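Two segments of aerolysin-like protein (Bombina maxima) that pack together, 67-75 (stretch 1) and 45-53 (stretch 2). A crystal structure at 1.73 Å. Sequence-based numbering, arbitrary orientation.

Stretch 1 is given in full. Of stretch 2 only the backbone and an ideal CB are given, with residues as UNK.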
# COMPACT_ATOMS: atom_id res chain seq x y z
N GLN A 67 12.98 -4.60 -14.14
CA GLN A 67 11.92 -5.48 -13.65
C GLN A 67 12.24 -5.93 -12.23
O GLN A 67 13.32 -6.47 -11.98
CB GLN A 67 11.76 -6.71 -14.54
CG GLN A 67 11.07 -6.45 -15.84
CD GLN A 67 10.61 -7.73 -16.52
OE1 GLN A 67 10.01 -7.70 -17.59
NE2 GLN A 67 10.89 -8.87 -15.89
N LEU A 68 11.29 -5.76 -11.31
CA LEU A 68 11.47 -6.32 -9.98
C LEU A 68 10.16 -6.85 -9.45
O LEU A 68 9.07 -6.51 -9.94
CB LEU A 68 12.09 -5.31 -9.00
CG LEU A 68 11.45 -3.99 -8.60
CD1 LEU A 68 10.36 -4.18 -7.55
CD2 LEU A 68 12.54 -3.08 -8.05
N GLU A 69 10.28 -7.71 -8.44
CA GLU A 69 9.15 -8.35 -7.79
C GLU A 69 9.04 -7.86 -6.36
O GLU A 69 9.83 -8.27 -5.50
CB GLU A 69 9.32 -9.87 -7.83
CG GLU A 69 9.43 -10.40 -9.24
CD GLU A 69 9.56 -11.90 -9.28
OE1 GLU A 69 8.65 -12.58 -8.77
OE2 GLU A 69 10.58 -12.39 -9.82
N PRO A 70 8.10 -6.97 -6.06
CA PRO A 70 7.99 -6.44 -4.69
C PRO A 70 7.58 -7.52 -3.71
O PRO A 70 7.10 -8.59 -4.08
CB PRO A 70 6.89 -5.38 -4.82
CG PRO A 70 6.80 -5.07 -6.27
CD PRO A 70 7.15 -6.34 -6.98
N LYS A 71 7.77 -7.20 -2.42
CA LYS A 71 7.28 -8.06 -1.34
C LYS A 71 5.78 -7.88 -1.12
O LYS A 71 5.06 -8.86 -0.89
CB LYS A 71 8.02 -7.77 -0.03
CG LYS A 71 9.53 -7.92 -0.09
CD LYS A 71 10.14 -8.16 1.30
CE LYS A 71 9.68 -7.13 2.32
NZ LYS A 71 10.60 -7.05 3.50
N HIS A 72 5.30 -6.64 -1.15
CA HIS A 72 3.91 -6.31 -0.80
C HIS A 72 3.10 -6.07 -2.07
O HIS A 72 3.40 -5.15 -2.83
CB HIS A 72 3.87 -5.07 0.09
CG HIS A 72 4.76 -5.17 1.29
ND1 HIS A 72 4.57 -6.10 2.28
CD2 HIS A 72 5.86 -4.46 1.65
CE1 HIS A 72 5.51 -5.97 3.20
NE2 HIS A 72 6.30 -4.98 2.84
N ARG A 73 2.07 -6.89 -2.28
CA ARG A 73 1.27 -6.84 -3.49
C ARG A 73 -0.21 -6.89 -3.13
O ARG A 73 -0.59 -7.22 -2.01
CB ARG A 73 1.61 -7.99 -4.46
CG ARG A 73 3.08 -8.15 -4.79
CD ARG A 73 3.60 -7.00 -5.63
NE ARG A 73 2.78 -6.77 -6.82
CZ ARG A 73 2.99 -7.35 -8.00
NH1 ARG A 73 3.99 -8.22 -8.14
NH2 ARG A 73 2.21 -7.07 -9.03
N LEU A 74 -1.05 -6.56 -4.12
CA LEU A 74 -2.50 -6.64 -4.00
C LEU A 74 -3.04 -7.63 -5.03
O LEU A 74 -2.34 -8.01 -5.98
CB LEU A 74 -3.14 -5.26 -4.22
CG LEU A 74 -2.82 -4.16 -3.21
CD1 LEU A 74 -3.55 -2.88 -3.56
CD2 LEU A 74 -3.18 -4.60 -1.79
N ASN A 75 -4.29 -8.04 -4.83
CA ASN A 75 -5.05 -8.82 -5.82
C ASN A 75 -4.42 -10.18 -6.11
O ASN A 75 -4.76 -10.81 -7.12
CB ASN A 75 -5.23 -8.05 -7.12
CG ASN A 75 -5.99 -6.75 -6.93
OD1 ASN A 75 -7.06 -6.75 -6.32
ND2 ASN A 75 -5.44 -5.65 -7.44
N UNK A 45 -11.05 2.20 -1.44
CA UNK A 45 -9.90 1.93 -2.29
C UNK A 45 -8.69 1.66 -1.42
O UNK A 45 -8.46 2.34 -0.42
CB UNK A 45 -9.63 3.10 -3.24
N UNK A 46 -7.92 0.63 -1.79
CA UNK A 46 -6.69 0.25 -1.10
C UNK A 46 -5.58 0.22 -2.14
O UNK A 46 -5.75 -0.37 -3.21
CB UNK A 46 -6.83 -1.10 -0.39
N UNK A 47 -4.46 0.88 -1.85
CA UNK A 47 -3.40 0.98 -2.84
C UNK A 47 -2.06 0.59 -2.24
O UNK A 47 -1.83 0.71 -1.03
CB UNK A 47 -3.33 2.40 -3.41
N UNK A 48 -1.19 0.12 -3.13
CA UNK A 48 0.24 -0.01 -2.86
C UNK A 48 0.95 0.70 -4.01
O UNK A 48 0.64 0.44 -5.18
CB UNK A 48 0.67 -1.47 -2.74
N UNK A 49 1.86 1.60 -3.70
CA UNK A 49 2.58 2.32 -4.74
C UNK A 49 4.04 1.89 -4.73
O UNK A 49 4.68 1.91 -3.67
CB UNK A 49 2.46 3.83 -4.55
N UNK A 50 4.55 1.51 -5.90
CA UNK A 50 5.92 1.06 -6.06
C UNK A 50 6.71 2.08 -6.86
O UNK A 50 6.29 2.47 -7.95
CB UNK A 50 5.97 -0.31 -6.74
N UNK A 51 7.88 2.48 -6.36
CA UNK A 51 8.69 3.50 -7.01
C UNK A 51 10.13 3.03 -7.13
O UNK A 51 10.62 2.29 -6.28
CB UNK A 51 8.62 4.82 -6.24
N UNK A 52 10.81 3.49 -8.18
CA UNK A 52 12.24 3.28 -8.32
C UNK A 52 12.89 4.65 -8.50
O UNK A 52 12.34 5.52 -9.18
CB UNK A 52 12.56 2.35 -9.49
N UNK A 53 13.99 4.87 -7.78
CA UNK A 53 14.70 6.15 -7.80
C UNK A 53 16.16 5.87 -8.09
O UNK A 53 16.70 4.86 -7.65
CB UNK A 53 14.54 6.91 -6.48

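Stretch 2 is extended throughout, with beta phi/psi values from end to end, so its CB atoms alternate. Positions 46, 48, 50 and 52 turn toward stretch 1.

Position 45 has nothing of stretch 1 within 5.5 Å of its ideal CB, so the contact sets no preference. Asp 45 makes no contact.

At position 46 the CB points toward stretch 1, 4.9 Å from Leu 74 CD1. A leucine flank offers neither charge nor polar partner, which suits an aliphatic side chain or a long one whose flat end can lie on methyls. Arg 46 is the second kind. With chi1 to chi3 all t it reaches out fully extended, and Leu 74 CD2 sits over one face of its guanidinium, 3.5 Å from Arg 46 NE. The face packs on carbon while NE finds its hydrogen bond elsewhere in the structure.

Position 47 points away. Many residues would do, beta-branched ones being at home in such a strand. Thr 47 touches through its backbone, its CA lying 3.9 Å from Leu 74 CD1.

Position 48 faces the middle of the contact: its ideal CB lies 4.4 Å from Leu 74 CG and 4.6 Å from His 72 O. Valine, isoleucine, leucine or methionine would suit the leucine. Ile 48 (chi1 m, chi2 t) extends CD1 to 3.7 Å from Leu 74 CG, and the same methyl lies 3.6 Å from His 72 O, a contact without a hydrogen bond.

Position 49 has no neighbour in stretch 1; Thr 49 is one of many possibilities.

Position 50 points toward stretch 1, its ideal CB 4.9 Å from Pro 70 CG, with the carbonyl of His 72 further along. A proline ring favours a flat aromatic partner, although an aliphatic chain could also cover it. His 50 lays one ring face against the proline: Pro 70 CG is 3.8 Å from the ring centroid of His 50, a CH-pi contact. His 72 O meets the ring edge, 3.1 Å from His 50 CE1, while both ring nitrogens are hydrogen-bonded elsewhere.

Position 51 is out of reach, and Asn 51 bonds elsewhere.

Position 52 faces stretch 1 across a wider gap, with nothing within 5.5 Å of its ideal CB. A long apolar side chain could reach Leu 68. Ile 52 does so, its CD1 4.1 Å from Leu 68 CD2.

Position 53 is unconstrained here; it is Thr 53.

Stretch 2, residues 45-53: DRTITHNIT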
# COMPACT_ATOMS: atom_id res chain seq x y z
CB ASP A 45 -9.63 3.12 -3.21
CG ASP A 45 -10.61 3.19 -4.37
OD1 ASP A 45 -11.39 2.23 -4.56
OD2 ASP A 45 -10.59 4.21 -5.08
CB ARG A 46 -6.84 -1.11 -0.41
CG ARG A 46 -5.53 -1.67 0.11
CD ARG A 46 -5.75 -3.02 0.78
NE ARG A 46 -4.51 -3.56 1.33
CZ ARG A 46 -4.34 -4.83 1.66
NH1 ARG A 46 -5.34 -5.68 1.49
NH2 ARG A 46 -3.19 -5.24 2.16
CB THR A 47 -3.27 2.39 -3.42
OG1 THR A 47 -2.92 3.29 -2.37
CG2 THR A 47 -4.58 2.84 -4.06
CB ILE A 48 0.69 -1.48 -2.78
CG1 ILE A 48 -0.04 -2.21 -1.65
CG2 ILE A 48 2.20 -1.55 -2.63
CD1 ILE A 48 0.37 -3.68 -1.49
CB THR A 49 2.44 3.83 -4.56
OG1 THR A 49 1.06 4.19 -4.73
CG2 THR A 49 3.27 4.56 -5.61
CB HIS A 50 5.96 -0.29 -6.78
CG HIS A 50 5.11 -1.34 -6.13
ND1 HIS A 50 5.54 -2.09 -5.06
CD2 HIS A 50 3.85 -1.76 -6.40
CE1 HIS A 50 4.59 -2.93 -4.70
NE2 HIS A 50 3.56 -2.75 -5.50
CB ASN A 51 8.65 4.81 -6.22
CG ASN A 51 7.25 5.18 -5.81
OD1 ASN A 51 6.59 5.93 -6.51
ND2 ASN A 51 6.78 4.62 -4.67
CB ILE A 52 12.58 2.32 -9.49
CG1 ILE A 52 14.01 1.78 -9.34
CG2 ILE A 52 12.37 2.94 -10.87
CD1 ILE A 52 14.13 0.71 -8.25
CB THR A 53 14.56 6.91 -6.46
OG1 THR A 53 15.06 6.13 -5.37
CG2 THR A 53 13.10 7.27 -6.18
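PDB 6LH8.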